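Local coordinates for protein eukaryotic initiation factor 4F subunit P150 (Saccharomyces cerevisiae, PDB 2VSO) that acts in the cap-binding eIF4F complex as an assembly point for the translation apparatus, this piece being its middle, eIF4A-binding domain, at residues L43-T48 and F83-D88; R185-T190 and G225-T230. One frame throughout, in Å; residues are numbered along the deposited sequence.

Contact 1. Residues L43-T48 and F83-D88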
loop_
_atom_site.group_PDB
_atom_site.type_symbol
_atom_site.label_atom_id
_atom_site.label_comp_id
_atom_site.label_asym_id
_atom_site.label_seq_id
_atom_site.Cartn_x
_atom_site.Cartn_y
_atom_site.Cartn_z
ATOM N N LEU C 43 -7.674 7.351 21.015
ATOM C CA LEU C 43 -6.442 6.672 21.356
ATOM C C LEU C 43 -6.073 5.559 20.369
ATOM O O LEU C 43 -4.898 5.303 20.139
ATOM C CB LEU C 43 -6.499 6.146 22.779
ATOM C CG LEU C 43 -6.419 7.275 23.803
ATOM C CD1 LEU C 43 -6.821 6.796 25.192
ATOM C CD2 LEU C 43 -5.019 7.847 23.812
ATOM N N LEU C 44 -7.064 4.913 19.774
ATOM C CA LEU C 44 -6.778 3.847 18.824
ATOM C C LEU C 44 -6.360 4.402 17.447
ATOM O O LEU C 44 -5.589 3.770 16.726
ATOM C CB LEU C 44 -7.964 2.900 18.713
ATOM C CG LEU C 44 -8.087 1.947 19.907
ATOM C CD1 LEU C 44 -9.204 0.948 19.692
ATOM C CD2 LEU C 44 -6.777 1.218 20.177
ATOM N N ASN C 45 -6.867 5.585 17.105
ATOM C CA ASN C 45 -6.513 6.267 15.862
ATOM C C ASN C 45 -5.093 6.811 15.909
ATOM O O ASN C 45 -4.475 7.029 14.875
ATOM C CB ASN C 45 -7.464 7.441 15.585
ATOM C CG ASN C 45 -8.822 6.995 15.081
ATOM O OD1 ASN C 45 -8.961 5.938 14.446
ATOM N ND2 ASN C 45 -9.839 7.806 15.370
ATOM N N LYS C 46 -4.590 7.039 17.118
ATOM C CA LYS C 46 -3.266 7.626 17.321
ATOM C C LYS C 46 -2.189 6.566 17.500
ATOM O O LYS C 46 -1.002 6.882 17.527
ATOM C CB LYS C 46 -3.259 8.518 18.565
ATOM C CG LYS C 46 -4.191 9.664 18.514
ATOM C CD LYS C 46 -4.048 10.534 19.757
ATOM C CE LYS C 46 -4.705 11.882 19.532
ATOM N NZ LYS C 46 -4.720 12.692 20.757
ATOM N N LEU C 47 -2.602 5.315 17.647
ATOM C CA LEU C 47 -1.653 4.244 17.915
ATOM C C LEU C 47 -0.714 4.018 16.738
ATOM O O LEU C 47 -1.123 3.528 15.685
ATOM C CB LEU C 47 -2.367 2.939 18.267
ATOM C CG LEU C 47 -1.394 1.861 18.745
ATOM C CD1 LEU C 47 -0.811 2.227 20.101
ATOM C CD2 LEU C 47 -2.055 0.490 18.794
ATOM N N THR C 48 0.545 4.392 16.917
ATOM C CA THR C 48 1.582 4.052 15.950
ATOM C C THR C 48 2.757 3.427 16.681
ATOM O O THR C 48 2.796 3.388 17.911
ATOM C CB THR C 48 2.065 5.275 15.180
ATOM O OG1 THR C 48 2.743 6.166 16.072
ATOM C CG2 THR C 48 0.889 5.989 14.555
ATOM N N PHE C 83 -10.565 -4.957 19.649
ATOM C CA PHE C 83 -10.899 -5.976 18.656
ATOM C C PHE C 83 -11.575 -5.382 17.432
ATOM O O PHE C 83 -11.243 -5.731 16.299
ATOM C CB PHE C 83 -11.781 -7.071 19.244
ATOM C CG PHE C 83 -11.017 -8.207 19.845
ATOM C CD1 PHE C 83 -11.090 -9.476 19.295
ATOM C CD2 PHE C 83 -10.224 -8.015 20.965
ATOM C CE1 PHE C 83 -10.396 -10.537 19.862
ATOM C CE2 PHE C 83 -9.516 -9.071 21.522
ATOM C CZ PHE C 83 -9.600 -10.331 20.967
ATOM N N LEU C 84 -12.530 -4.489 17.653
ATOM C CA LEU C 84 -13.199 -3.838 16.534
ATOM C C LEU C 84 -12.176 -3.076 15.674
ATOM O O LEU C 84 -12.226 -3.138 14.448
ATOM C CB LEU C 84 -14.321 -2.923 17.036
ATOM C CG LEU C 84 -15.464 -3.637 17.776
ATOM C CD1 LEU C 84 -16.448 -2.648 18.359
ATOM C CD2 LEU C 84 -16.190 -4.608 16.876
ATOM N N LYS C 85 -11.245 -2.379 16.321
ATOM C CA LYS C 85 -10.166 -1.686 15.625
ATOM C C LYS C 85 -9.267 -2.669 14.892
ATOM O O LYS C 85 -8.980 -2.492 13.716
ATOM C CB LYS C 85 -9.308 -0.871 16.597
ATOM C CG LYS C 85 -9.302 0.642 16.337
ATOM C CD LYS C 85 -8.548 0.972 15.063
ATOM C CE LYS C 85 -9.031 2.252 14.416
ATOM N NZ LYS C 85 -8.272 3.450 14.853
ATOM N N ALA C 86 -8.825 -3.705 15.594
ATOM C CA ALA C 86 -7.896 -4.667 15.018
ATOM C C ALA C 86 -8.473 -5.345 13.777
ATOM O O ALA C 86 -7.762 -5.571 12.800
ATOM C CB ALA C 86 -7.479 -5.706 16.067
ATOM N N CYS C 87 -9.762 -5.662 13.835
ATOM C CA CYS C 87 -10.465 -6.359 12.759
ATOM C C CYS C 87 -10.673 -5.503 11.504
ATOM O O CYS C 87 -10.875 -6.048 10.420
ATOM C CB CYS C 87 -11.827 -6.855 13.271
ATOM S SG CYS C 87 -11.703 -8.127 14.555
ATOM N N ASP C 88 -10.638 -4.176 11.649
ATOM C CA ASP C 88 -10.841 -3.261 10.516
ATOM C C ASP C 88 -9.535 -2.665 9.981
ATOM O O ASP C 88 -9.512 -2.035 8.920
ATOM C CB ASP C 88 -11.765 -2.107 10.914
ATOM C CG ASP C 88 -13.190 -2.547 11.117
ATOM O OD1 ASP C 88 -13.811 -2.105 12.103
ATOM O OD2 ASP C 88 -13.691 -3.340 10.294
#

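Contact 2. Residues R185-T190 and G225-T230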
loop_
_atom_site.group_PDB
_atom_site.type_symbol
_atom_site.label_atom_id
_atom_site.label_comp_id
_atom_site.label_asym_id
_atom_site.label_seq_id
_atom_site.Cartn_x
_atom_site.Cartn_y
_atom_site.Cartn_z
ATOM N N ARG C 185 0.289 -15.819 19.095
ATOM C CA ARG C 185 1.740 -15.782 18.988
ATOM C C ARG C 185 2.430 -15.147 20.197
ATOM O O ARG C 185 3.569 -15.478 20.515
ATOM C CB ARG C 185 2.146 -15.053 17.720
ATOM C CG ARG C 185 3.587 -15.261 17.345
ATOM C CD ARG C 185 4.272 -13.949 17.101
ATOM N NE ARG C 185 4.249 -13.535 15.709
ATOM C CZ ARG C 185 4.519 -12.295 15.307
ATOM N NH1 ARG C 185 4.808 -11.353 16.199
ATOM N NH2 ARG C 185 4.491 -11.992 14.015
ATOM N N LEU C 186 1.745 -14.225 20.861
ATOM C CA LEU C 186 2.256 -13.631 22.093
ATOM C C LEU C 186 1.784 -14.416 23.312
ATOM O O LEU C 186 1.987 -13.984 24.438
ATOM C CB LEU C 186 1.791 -12.187 22.232
ATOM C CG LEU C 186 2.094 -11.166 21.141
ATOM C CD1 LEU C 186 1.270 -9.927 21.391
ATOM C CD2 LEU C 186 3.557 -10.813 21.109
ATOM N N ASN C 187 1.146 -15.561 23.080
ATOM C CA ASN C 187 0.633 -16.400 24.161
ATOM C C ASN C 187 -0.437 -15.678 24.993
ATOM O O ASN C 187 -0.495 -15.809 26.221
ATOM C CB ASN C 187 1.776 -16.917 25.044
ATOM C CG ASN C 187 2.837 -17.658 24.245
ATOM O OD1 ASN C 187 2.537 -18.620 23.542
ATOM N ND2 ASN C 187 4.088 -17.211 24.354
ATOM N N LEU C 188 -1.268 -14.903 24.301
ATOM C CA LEU C 188 -2.424 -14.264 24.897
ATOM C C LEU C 188 -3.705 -15.057 24.589
ATOM O O LEU C 188 -4.813 -14.644 24.941
ATOM C CB LEU C 188 -2.564 -12.828 24.403
ATOM C CG LEU C 188 -1.368 -11.896 24.577
ATOM C CD1 LEU C 188 -1.716 -10.456 24.183
ATOM C CD2 LEU C 188 -0.884 -11.943 25.996
ATOM N N LEU C 189 -3.535 -16.203 23.941
ATOM C CA LEU C 189 -4.629 -17.129 23.670
ATOM C C LEU C 189 -4.089 -18.551 23.666
ATOM O O LEU C 189 -2.917 -18.781 23.359
ATOM C CB LEU C 189 -5.296 -16.850 22.320
ATOM C CG LEU C 189 -6.164 -15.615 22.074
ATOM C CD1 LEU C 189 -6.534 -15.503 20.600
ATOM C CD2 LEU C 189 -7.413 -15.671 22.907
ATOM N N THR C 190 -4.955 -19.502 23.997
ATOM C CA THR C 190 -4.592 -20.910 23.999
ATOM C C THR C 190 -4.862 -21.498 22.621
ATOM O O THR C 190 -5.461 -20.843 21.766
ATOM C CB THR C 190 -5.385 -21.712 25.064
ATOM O OG1 THR C 190 -6.775 -21.756 24.709
ATOM C CG2 THR C 190 -5.233 -21.077 26.435
ATOM N N GLY C 225 2.203 -21.013 12.290
ATOM C CA GLY C 225 2.311 -22.411 11.894
ATOM C C GLY C 225 3.331 -23.236 12.667
ATOM O O GLY C 225 3.036 -24.349 13.082
ATOM N N GLU C 226 4.535 -22.704 12.854
ATOM C CA GLU C 226 5.556 -23.406 13.619
ATOM C C GLU C 226 5.116 -23.643 15.054
ATOM O O GLU C 226 5.112 -24.768 15.524
ATOM C CB GLU C 226 6.887 -22.652 13.611
ATOM C CG GLU C 226 8.009 -23.460 14.270
ATOM C CD GLU C 226 9.391 -22.826 14.137
ATOM O OE1 GLU C 226 9.526 -21.779 13.468
ATOM O OE2 GLU C 226 10.354 -23.383 14.707
ATOM N N GLN C 227 4.753 -22.564 15.743
ATOM C CA GLN C 227 4.321 -22.627 17.129
ATOM C C GLN C 227 3.152 -23.590 17.338
ATOM O O GLN C 227 3.148 -24.374 18.281
ATOM C CB GLN C 227 3.961 -21.231 17.618
ATOM C CG GLN C 227 3.128 -21.199 18.858
ATOM C CD GLN C 227 2.746 -19.797 19.250
ATOM O OE1 GLN C 227 2.994 -18.841 18.514
ATOM N NE2 GLN C 227 2.132 -19.662 20.417
ATOM N N PHE C 228 2.183 -23.540 16.431
ATOM C CA PHE C 228 1.006 -24.407 16.482
ATOM C C PHE C 228 1.339 -25.875 16.315
ATOM O O PHE C 228 0.563 -26.742 16.704
ATOM C CB PHE C 228 0.008 -24.012 15.398
ATOM C CG PHE C 228 -1.323 -24.685 15.528
ATOM C CD1 PHE C 228 -2.130 -24.451 16.638
ATOM C CD2 PHE C 228 -1.776 -25.538 14.543
ATOM C CE1 PHE C 228 -3.364 -25.065 16.761
ATOM C CE2 PHE C 228 -3.012 -26.161 14.654
ATOM C CZ PHE C 228 -3.810 -25.925 15.764
ATOM N N GLU C 229 2.487 -26.146 15.711
ATOM C CA GLU C 229 2.910 -27.509 15.449
ATOM C C GLU C 229 2.699 -28.363 16.689
ATOM O O GLU C 229 2.196 -29.481 16.611
ATOM C CB GLU C 229 4.381 -27.534 15.045
ATOM C CG GLU C 229 4.747 -28.710 14.181
ATOM C CD GLU C 229 3.996 -28.697 12.879
ATOM O OE1 GLU C 229 4.196 -27.746 12.108
ATOM O OE2 GLU C 229 3.210 -29.630 12.628
ATOM N N THR C 230 3.067 -27.809 17.835
ATOM C CA THR C 230 3.025 -28.538 19.088
ATOM C C THR C 230 2.048 -27.907 20.077
ATOM O O THR C 230 2.427 -27.037 20.853
ATOM C CB THR C 230 4.414 -28.555 19.718
ATOM O OG1 THR C 230 4.876 -27.209 19.871
ATOM C CG2 THR C 230 5.380 -29.301 18.821
#

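Contact 1. Residues L43-T48 and F83-D88
K85 reaches from helix 73-88 to the end of helix 33-45, laying its aliphatic chain against L44 and delivering its ammonium to N45. Bends at chi2 (-70°) and chi4 (92°) carry the chain past the leucine and then turn NZ to the amide. The two chains run alongside with their tips heading opposite ways: CD1 of L44 lies 3.4 Å from K85 CG, and CB of L44 meets the same K85 CG at 3.5 Å. The N45 side chain lies roughly perpendicular to that of K85 and accepts a hydrogen bond, K85 NZ to N45 OD1, of 2.6 Å. The ammonium stands off the carbonyl plane, tilted 34°. Y96 of helix 93-106 packs on K85, and E89 offers NZ only a long, weak ion pair. With an alanine in place of K85, a gap would probably open beside L44 and N45 OD1 would lose its charged donor. N45 also bonds, through OD1 and ND2, to the backbone of the other protein in the assembly, consistent with eIF4A binding by this domain. K85 is thus a second-shell residue that probably helps to fix the rotation of the N45 amide, whose polar atoms both bond the partner chain.

Contact 2. Residues R185-T190 and G225-T230
Q227, near the end of helix 211-228, points its amide at R185 and N187, where helix 163-185 finishes in a Schellman motif. This belongs to the MIF4G domain, a HEAT-repeat-type stack of helices, and joins two of its helix ends at the surface. The motif rests on backbone bonds: N187, the C-prime residue with positive phi (62°), gives its N to Y184 O, while L188 N reaches L183 O. The turn brings N187 round beside the approaching glutamine.

The polar part of the contact lies in the two amides. N187 OD1 and Q227 NE2 are 3.3 Å apart, the amide planes turned 66° against each other. A clear hydrogen bond of the glutamine lies just outside the loop: Q227 NE2 donates to Y184 O, the carbonyl that also receives N187 N, so this one acceptor at the helix end holds both the turn and the incoming side chain.

The remaining touches are van der Waals. Q227 has CG anti to the backbone N (chi1 162°) and runs extended beyond it, which carries the amide across to the other helix end. There it meets R185 at about a right angle, near the base of the arginine; CG of R185 is 3.8 Å from Q227 OE1, and the guanidinium leads off elsewhere. Next to Q227 on helix 211-228, F228 sets its ring edge-to-face with F195 and touches Y184; in the loop, L189 packs on I180 and L183. Both F228 and L189 are buried, whereas R185 and N187 are exposed. The closest approach to R185 from segment 225-230 is Q227 OE1, 3.3 Å from R185 CA.

How the contacts relate
Both contacts lie within the one MIF4G domain, their centres about 23 Å apart on opposite sides of the centre of the chain, with nearest atoms about 6 Å apart and no touch. They follow in series: contact 1 closes before contact 2 opens, and each spans a mostly helical stretch of 34 residues. Helices 122-139 and 163-185 connect them. F83, in a segment of contact 1, packs on L129, C133 and L183, and the loop residues L188 and L189 of contact 2 touch these same three residues. Contact 1 is buried against the other protein chain, consistent with a place on the partner-binding side of the domain; contact 2, at the surface, joins helix ends away from that chain.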